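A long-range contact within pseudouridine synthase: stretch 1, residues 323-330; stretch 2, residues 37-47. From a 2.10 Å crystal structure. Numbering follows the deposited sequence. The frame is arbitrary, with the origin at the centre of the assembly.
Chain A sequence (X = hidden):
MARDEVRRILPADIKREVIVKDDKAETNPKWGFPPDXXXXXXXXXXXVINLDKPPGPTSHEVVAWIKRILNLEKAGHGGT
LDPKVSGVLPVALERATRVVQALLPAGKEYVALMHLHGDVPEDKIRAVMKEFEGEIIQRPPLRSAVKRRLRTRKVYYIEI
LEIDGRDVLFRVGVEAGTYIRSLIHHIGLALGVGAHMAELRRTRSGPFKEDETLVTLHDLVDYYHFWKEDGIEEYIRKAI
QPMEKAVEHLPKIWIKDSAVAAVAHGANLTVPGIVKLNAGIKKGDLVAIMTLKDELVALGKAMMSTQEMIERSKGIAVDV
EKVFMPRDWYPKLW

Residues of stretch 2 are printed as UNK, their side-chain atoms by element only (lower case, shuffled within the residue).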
ATOM      1  N   VAL A 323     -34.895 -13.247   5.226  1.00 40.42           N
ATOM      2  CA  VAL A 323     -35.533 -12.542   6.329  1.00 40.86           C
ATOM      3  C   VAL A 323     -34.486 -11.740   7.091  1.00 41.09           C
ATOM      4  O   VAL A 323     -33.412 -12.251   7.391  1.00 41.59           O
ATOM      5  CB  VAL A 323     -36.207 -13.531   7.317  1.00 42.49           C
ATOM      6  CG1 VAL A 323     -36.755 -12.776   8.514  1.00 42.42           C
ATOM      7  CG2 VAL A 323     -37.332 -14.281   6.621  1.00 40.84           C
ATOM      8  N   PHE A 324     -34.798 -10.480   7.389  1.00 40.11           N
ATOM      9  CA  PHE A 324     -33.889  -9.616   8.138  1.00 38.62           C
ATOM     10  C   PHE A 324     -34.396  -9.345   9.549  1.00 37.79           C
ATOM     11  O   PHE A 324     -33.621  -9.253  10.493  1.00 39.82           O
ATOM     12  CB  PHE A 324     -33.697  -8.298   7.387  1.00 37.29           C
ATOM     13  CG  PHE A 324     -33.001  -8.464   6.085  1.00 37.35           C
ATOM     14  CD1 PHE A 324     -31.618  -8.608   6.040  1.00 37.43           C
ATOM     15  CD2 PHE A 324     -33.724  -8.563   4.911  1.00 36.68           C
ATOM     16  CE1 PHE A 324     -30.961  -8.844   4.835  1.00 36.97           C
ATOM     17  CE2 PHE A 324     -33.079  -8.801   3.701  1.00 39.83           C
ATOM     18  CZ  PHE A 324     -31.694  -8.945   3.666  1.00 38.02           C
ATOM     19  N   MET A 325     -35.707  -9.222   9.675  1.00 38.98           N
ATOM     20  CA  MET A 325     -36.373  -8.952  10.948  1.00 40.09           C
ATOM     21  C   MET A 325     -36.149 -10.052  12.000  1.00 38.92           C
ATOM     22  O   MET A 325     -36.471 -11.211  11.762  1.00 36.29           O
ATOM     23  CB  MET A 325     -37.874  -8.806  10.672  1.00 40.91           C
ATOM     24  CG  MET A 325     -38.764  -8.626  11.886  1.00 41.81           C
ATOM     25  SD  MET A 325     -38.527  -7.030  12.639  1.00 48.36           S
ATOM     26  CE  MET A 325     -39.111  -5.957  11.295  1.00 37.58           C
ATOM     27  N   PRO A 326     -35.579  -9.706  13.168  1.00 38.48           N
ATOM     28  CA  PRO A 326     -35.378 -10.755  14.177  1.00 40.72           C
ATOM     29  C   PRO A 326     -36.747 -11.185  14.731  1.00 41.90           C
ATOM     30  O   PRO A 326     -37.698 -10.399  14.715  1.00 40.71           O
ATOM     31  CB  PRO A 326     -34.491 -10.072  15.217  1.00 40.08           C
ATOM     32  CG  PRO A 326     -34.883  -8.613  15.099  1.00 40.05           C
ATOM     33  CD  PRO A 326     -35.000  -8.424  13.606  1.00 38.65           C
ATOM     34  N   ARG A 327     -36.847 -12.420  15.208  1.00 41.33           N
ATOM     35  CA  ARG A 327     -38.110 -12.940  15.734  1.00 43.76           C
ATOM     36  C   ARG A 327     -38.681 -12.204  16.940  1.00 43.85           C
ATOM     37  O   ARG A 327     -39.879 -12.274  17.196  1.00 44.40           O
ATOM     38  CB  ARG A 327     -37.954 -14.413  16.104  1.00 44.36           C
ATOM     39  CG  ARG A 327     -37.660 -15.318  14.924  1.00 47.27           C
ATOM     40  CD  ARG A 327     -37.155 -16.673  15.398  1.00 48.74           C
ATOM     41  NE  ARG A 327     -36.700 -17.498  14.287  1.00 52.13           N
ATOM     42  CZ  ARG A 327     -37.367 -18.543  13.808  1.00 54.40           C
ATOM     43  NH1 ARG A 327     -38.526 -18.900  14.347  1.00 54.05           N
ATOM     44  NH2 ARG A 327     -36.871 -19.228  12.786  1.00 56.33           N
ATOM     45  N   ASP A 328     -37.832 -11.478  17.657  1.00 44.32           N
ATOM     46  CA  ASP A 328     -38.233 -10.776  18.877  1.00 46.56           C
ATOM     47  C   ASP A 328     -38.869  -9.386  18.769  1.00 45.46           C
ATOM     48  O   ASP A 328     -39.505  -8.929  19.720  1.00 45.44           O
ATOM     49  CB  ASP A 328     -37.019 -10.703  19.814  1.00 49.63           C
ATOM     50  CG  ASP A 328     -37.349 -10.079  21.164  1.00 56.24           C
ATOM     51  OD1 ASP A 328     -37.155  -8.844  21.310  1.00 54.85           O
ATOM     52  OD2 ASP A 328     -37.808 -10.833  22.065  1.00 57.22           O
ATOM     53  N   TRP A 329     -38.707  -8.704  17.640  1.00 43.04           N
ATOM     54  CA  TRP A 329     -39.276  -7.369  17.502  1.00 39.72           C
ATOM     55  C   TRP A 329     -40.793  -7.382  17.441  1.00 36.98           C
ATOM     56  O   TRP A 329     -41.438  -6.562  18.077  1.00 35.26           O
ATOM     57  CB  TRP A 329     -38.688  -6.661  16.277  1.00 40.11           C
ATOM     58  CG  TRP A 329     -37.236  -6.290  16.464  1.00 44.11           C
ATOM     59  CD1 TRP A 329     -36.423  -6.636  17.515  1.00 43.03           C
ATOM     60  CD2 TRP A 329     -36.418  -5.539  15.558  1.00 43.84           C
ATOM     61  NE1 TRP A 329     -35.154  -6.154  17.310  1.00 45.62           N
ATOM     62  CE2 TRP A 329     -35.121  -5.483  16.114  1.00 47.21           C
ATOM     63  CE3 TRP A 329     -36.650  -4.923  14.321  1.00 46.73           C
ATOM     64  CZ2 TRP A 329     -34.065  -4.821  15.486  1.00 47.43           C
ATOM     65  CZ3 TRP A 329     -35.598  -4.266  13.697  1.00 49.69           C
ATOM     66  CH2 TRP A 329     -34.319  -4.229  14.279  1.00 49.50           C
ATOM     67  N   TYR A 330     -41.358  -8.307  16.674  1.00 34.78           N
ATOM     68  CA  TYR A 330     -42.812  -8.438  16.557  1.00 34.89           C
ATOM     69  C   TYR A 330     -43.060  -9.898  16.929  1.00 33.41           C
ATOM     70  O   TYR A 330     -43.340 -10.742  16.078  1.00 33.73           O
ATOM     71  CB  TYR A 330     -43.268  -8.162  15.118  1.00 32.41           C
ATOM     72  CG  TYR A 330     -43.120  -6.712  14.699  1.00 34.93           C
ATOM     73  CD1 TYR A 330     -44.228  -5.864  14.652  1.00 34.35           C
ATOM     74  CD2 TYR A 330     -41.872  -6.189  14.355  1.00 31.39           C
ATOM     75  CE1 TYR A 330     -44.099  -4.530  14.270  1.00 36.29           C
ATOM     76  CE2 TYR A 330     -41.728  -4.854  13.975  1.00 35.37           C
ATOM     77  CZ  TYR A 330     -42.850  -4.032  13.939  1.00 35.97           C
ATOM     78  OH  TYR A 330     -42.726  -2.707  13.611  1.00 35.14           O
ATOM     79  N   UNK A  37     -34.246   5.319  14.333  1.00 47.80           N
ATOM     80  CA  UNK A  37     -34.255   5.542  15.773  1.00 48.47           C
ATOM     81  C   UNK A  37     -33.892   4.281  16.523  1.00 47.68           C
ATOM     82  O   UNK A  37     -34.430   4.012  17.594  1.00 48.01           O
ATOM     83  n   UNK A  37     -36.821  10.210  16.067  1.00 64.82           N
ATOM     84  c   UNK A  37     -35.102   8.458  16.476  1.00 60.61           C
ATOM     85  c   UNK A  37     -35.638   6.024  16.230  1.00 51.39           C
ATOM     86  c   UNK A  37     -35.985   7.430  15.778  1.00 55.24           C
ATOM     87  c   UNK A  37     -35.374   9.866  15.954  1.00 63.15           C
ATOM     88  N   UNK A  38     -32.974   3.505  15.968  1.00 46.51           N
ATOM     89  CA  UNK A  38     -32.568   2.271  16.612  1.00 45.37           C
ATOM     90  C   UNK A  38     -31.370   2.469  17.531  1.00 44.53           C
ATOM     91  O   UNK A  38     -30.455   3.222  17.213  1.00 44.85           O
ATOM     92  c   UNK A  38     -33.276  -0.664  11.585  1.00 41.48           C
ATOM     93  c   UNK A  38     -32.264   1.204  15.550  1.00 44.44           C
ATOM     94  n   UNK A  38     -34.515  -1.122  11.496  1.00 39.13           N
ATOM     95  c   UNK A  38     -33.368  -0.566  14.054  1.00 43.63           C
ATOM     96  n   UNK A  38     -32.718  -0.401  12.768  1.00 43.81           N
ATOM     97  n   UNK A  38     -32.588  -0.435  10.480  1.00 38.76           N
ATOM     98  c   UNK A  38     -33.520   0.775  14.782  1.00 45.79           C
ATOM     99  N   UNK A  39     -31.380   1.816  18.706  1.00 44.26           N
ATOM    100  CA  UNK A  39     -30.259   1.939  19.652  1.00 43.89           C
ATOM    101  C   UNK A  39     -28.985   1.669  18.850  1.00 44.31           C
ATOM    102  O   UNK A  39     -28.969   0.768  18.009  1.00 43.77           O
ATOM    103  c   UNK A  39     -32.053   0.789  20.687  1.00 45.55           C
ATOM    104  c   UNK A  39     -32.412   0.895  19.218  1.00 43.37           C
ATOM    105  c   UNK A  39     -30.550   0.845  20.675  1.00 44.56           C
ATOM    106  N   UNK A  40     -27.927   2.432  19.115  1.00 44.42           N
ATOM    107  CA  UNK A  40     -26.684   2.316  18.357  1.00 44.52           C
ATOM    108  C   UNK A  40     -26.199   0.913  17.990  1.00 44.86           C
ATOM    109  O   UNK A  40     -25.808   0.679  16.846  1.00 45.34           O
ATOM    110  c   UNK A  40     -24.322   3.156  18.088  1.00 42.91           C
ATOM    111  c   UNK A  40     -25.142   2.447  20.356  1.00 43.86           C
ATOM    112  c   UNK A  40     -25.526   3.098  19.039  1.00 44.65           C
ATOM    113  c   UNK A  40     -24.651   3.752  16.727  1.00 42.33           C
ATOM    114  N   UNK A  41     -26.217  -0.020  18.935  1.00 46.89           N
ATOM    115  CA  UNK A  41     -25.788  -1.387  18.638  1.00 48.25           C
ATOM    116  C   UNK A  41     -26.675  -2.005  17.559  1.00 46.26           C
ATOM    117  O   UNK A  41     -26.180  -2.592  16.600  1.00 46.63           O
ATOM    118  c   UNK A  41     -25.856  -2.264  19.888  1.00 52.34           C
ATOM    119  o   UNK A  41     -22.452  -1.606  20.899  1.00 66.01           O
ATOM    120  c   UNK A  41     -23.398  -2.254  20.401  1.00 63.93           C
ATOM    121  o   UNK A  41     -23.247  -3.119  19.508  1.00 65.94           O
ATOM    122  c   UNK A  41     -24.794  -1.992  20.922  1.00 59.45           C
ATOM    123  N   UNK A  42     -27.986  -1.884  17.731  1.00 44.20           N
ATOM    124  CA  UNK A  42     -28.928  -2.430  16.760  1.00 44.65           C
ATOM    125  C   UNK A  42     -28.756  -1.754  15.412  1.00 42.68           C
ATOM    126  O   UNK A  42     -28.838  -2.398  14.371  1.00 43.85           O
ATOM    127  c   UNK A  42     -32.419  -3.007  18.427  1.00 51.87           C
ATOM    128  c   UNK A  42     -30.946  -3.321  18.143  1.00 50.53           C
ATOM    129  c   UNK A  42     -30.820  -4.687  17.462  1.00 50.83           C
ATOM    130  c   UNK A  42     -30.373  -2.241  17.233  1.00 45.48           C
ATOM    131  N   UNK A  43     -28.525  -0.447  15.447  1.00 41.19           N
ATOM    132  CA  UNK A  43     -28.323   0.346  14.242  1.00 40.78           C
ATOM    133  C   UNK A  43     -27.178  -0.245  13.419  1.00 41.05           C
ATOM    134  O   UNK A  43     -27.260  -0.361  12.194  1.00 38.67           O
ATOM    135  c   UNK A  43     -27.987   1.786  14.639  1.00 41.73           C
ATOM    136  c   UNK A  43     -26.621   3.329  13.062  1.00 41.94           C
ATOM    137  n   UNK A  43     -28.741   3.074  12.605  1.00 43.66           N
ATOM    138  c   UNK A  43     -28.246   3.902  11.704  1.00 41.81           C
ATOM    139  c   UNK A  43     -27.744   2.697  13.478  1.00 40.99           C
ATOM    140  n   UNK A  43     -26.962   4.075  11.959  1.00 43.31           N
ATOM    141  N   UNK A  44     -26.106  -0.621  14.106  1.00 40.52           N
ATOM    142  CA  UNK A  44     -24.949  -1.199  13.440  1.00 40.82           C
ATOM    143  C   UNK A  44     -25.257  -2.623  12.977  1.00 40.50           C
ATOM    144  O   UNK A  44     -24.864  -3.024  11.886  1.00 39.75           O
ATOM    145  c   UNK A  44     -23.721  -1.186  14.384  1.00 41.97           C
ATOM    146  c   UNK A  44     -23.277   0.265  14.606  1.00 42.21           C
ATOM    147  c   UNK A  44     -22.048   0.414  15.485  1.00 44.77           C
ATOM    148  c   UNK A  44     -22.590  -2.024  13.805  1.00 39.34           C
ATOM    149  N   UNK A  45     -25.981  -3.371  13.804  1.00 40.29           N
ATOM    150  CA  UNK A  45     -26.359  -4.743  13.480  1.00 39.88           C
ATOM    151  C   UNK A  45     -27.188  -4.798  12.205  1.00 38.74           C
ATOM    152  O   UNK A  45     -27.159  -5.794  11.478  1.00 38.64           O
ATOM    153  o   UNK A  45     -26.485  -8.182  15.269  1.00 58.45           O
ATOM    154  n   UNK A  45     -24.447  -7.303  15.655  1.00 57.89           N
ATOM    155  c   UNK A  45     -25.770  -7.213  15.551  1.00 57.59           C
ATOM    156  c   UNK A  45     -27.181  -5.351  14.618  1.00 43.89           C
ATOM    157  c   UNK A  45     -26.379  -5.846  15.800  1.00 52.59           C
ATOM    158  N   UNK A  46     -27.935  -3.729  11.946  1.00 34.45           N
ATOM    159  CA  UNK A  46     -28.791  -3.651  10.772  1.00 35.37           C
ATOM    160  C   UNK A  46     -28.446  -2.431   9.938  1.00 36.27           C
ATOM    161  O   UNK A  46     -29.330  -1.781   9.385  1.00 36.85           O
ATOM    162  c   UNK A  46     -31.166  -5.946  11.237  1.00 32.87           C
ATOM    163  c   UNK A  46     -31.465  -7.131  11.893  1.00 33.68           C
ATOM    164  c   UNK A  46     -30.264  -3.589  11.207  1.00 34.94           C
ATOM    165  c   UNK A  46     -31.298  -7.213  13.262  1.00 36.54           C
ATOM    166  c   UNK A  46     -30.851  -6.120  13.982  1.00 37.42           C
ATOM    167  c   UNK A  46     -30.560  -4.940  13.317  1.00 35.52           C
ATOM    168  c   UNK A  46     -30.705  -4.834  11.936  1.00 34.31           C
ATOM    169  o   UNK A  46     -31.531  -8.403  13.905  1.00 38.57           O
ATOM    170  N   UNK A  47     -27.155  -2.124   9.842  1.00 36.92           N
ATOM    171  CA  UNK A  47     -26.745  -0.961   9.080  1.00 35.77           C
ATOM    172  C   UNK A  47     -25.998  -1.262   7.793  1.00 37.32           C
ATOM    173  O   UNK A  47     -25.523  -2.377   7.576  1.00 34.76           O
TER

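Position 37 carries four carbons in a row ending in a nitrogen, an unbranched amine chain that stays clear of stretch 1. It is Lys37, exposed, where a charged end can remain in solvent.

Position 38 has three carbons, a nitrogen, and then a carbon bearing two more nitrogens; its third carbon touches the indole of Trp329. The pattern is unique to arginine. Arg38 points its CA-to-CB bond toward stretch 1, and its CD lies 3.8 Å from CH2 of Trp329. Both CD and the guanidinium lie beside the indole, and NH1 and NH2 are also hydrogen-bonded elsewhere in the structure, as a buried charge requires.

At position 39 three carbons close a ring onto the backbone nitrogen: Pro39. It occupies the N-cap position, where lacking an amide hydrogen costs little, and its O accepts the first helical bond, from N of residue 43 at 2.9 Å.

Position 40 shows four carbons forked at the first, one arm two carbons long. This is Ile40, the first helical residue, out of reach of stretch 1. Position 41 has three carbons, the third carrying two oxygens: a carboxylate one carbon longer than aspartate's, hence Glu41. It is exposed, and a negative charge in the first turn suits the helix dipole.

Position 42 again has four carbons, but forked at the second, and one of the terminal carbons meets the indole of Trp329, so it is Leu42. Its CB points toward stretch 1, and CD2 lies 3.8 Å from CZ2 of Trp329, near the plane of the indole and at its edge. A branched apolar end is well suited to fill space beside that edge.

Position 43 bears one carbon and a five-membered ring of three carbons and two nitrogens, an imidazole. His43 is buried but away from the contact, its NE2 hydrogen-bonded elsewhere in the structure. Position 44 repeats the fork at the first carbon with one longer arm: Ile44, buried and apolar, also remote from stretch 1. Position 45 has three carbons, the third with one oxygen and one nitrogen; the amide marks Gln45, which closes the helix.

Position 46 has one carbon and a six-carbon ring bearing an oxygen. One ring face receives Trp329, the ring edge meets the carbonyl of Phe324, and the oxygen nears Pro326. This is Tyr46, with CE1 3.3 Å from O of Phe324. Its OH lies 3.5 Å from CD of Pro326 and is hydrogen-bonded elsewhere in the structure, so the polar tip is satisfied despite burial.

Position 47 has no side-chain atoms: Gly47. An ideal CB here would come within 2.6 Å of O of His43, so the bare backbone fits this tight turn out of the helix.

The contact works by packing, with no hydrogen bond across it. Trp329 has the most area covered on its side, 89 Å², directing its edge toward the Tyr46 face with six-membered ring centroids 5.1 Å apart and planes at 57°. Leu42 and Tyr46, one helical turn apart, both approach its CZ2, while Arg38 adds its chain near CH2.

Stretch 2 37-47: KRPIELHIQYG
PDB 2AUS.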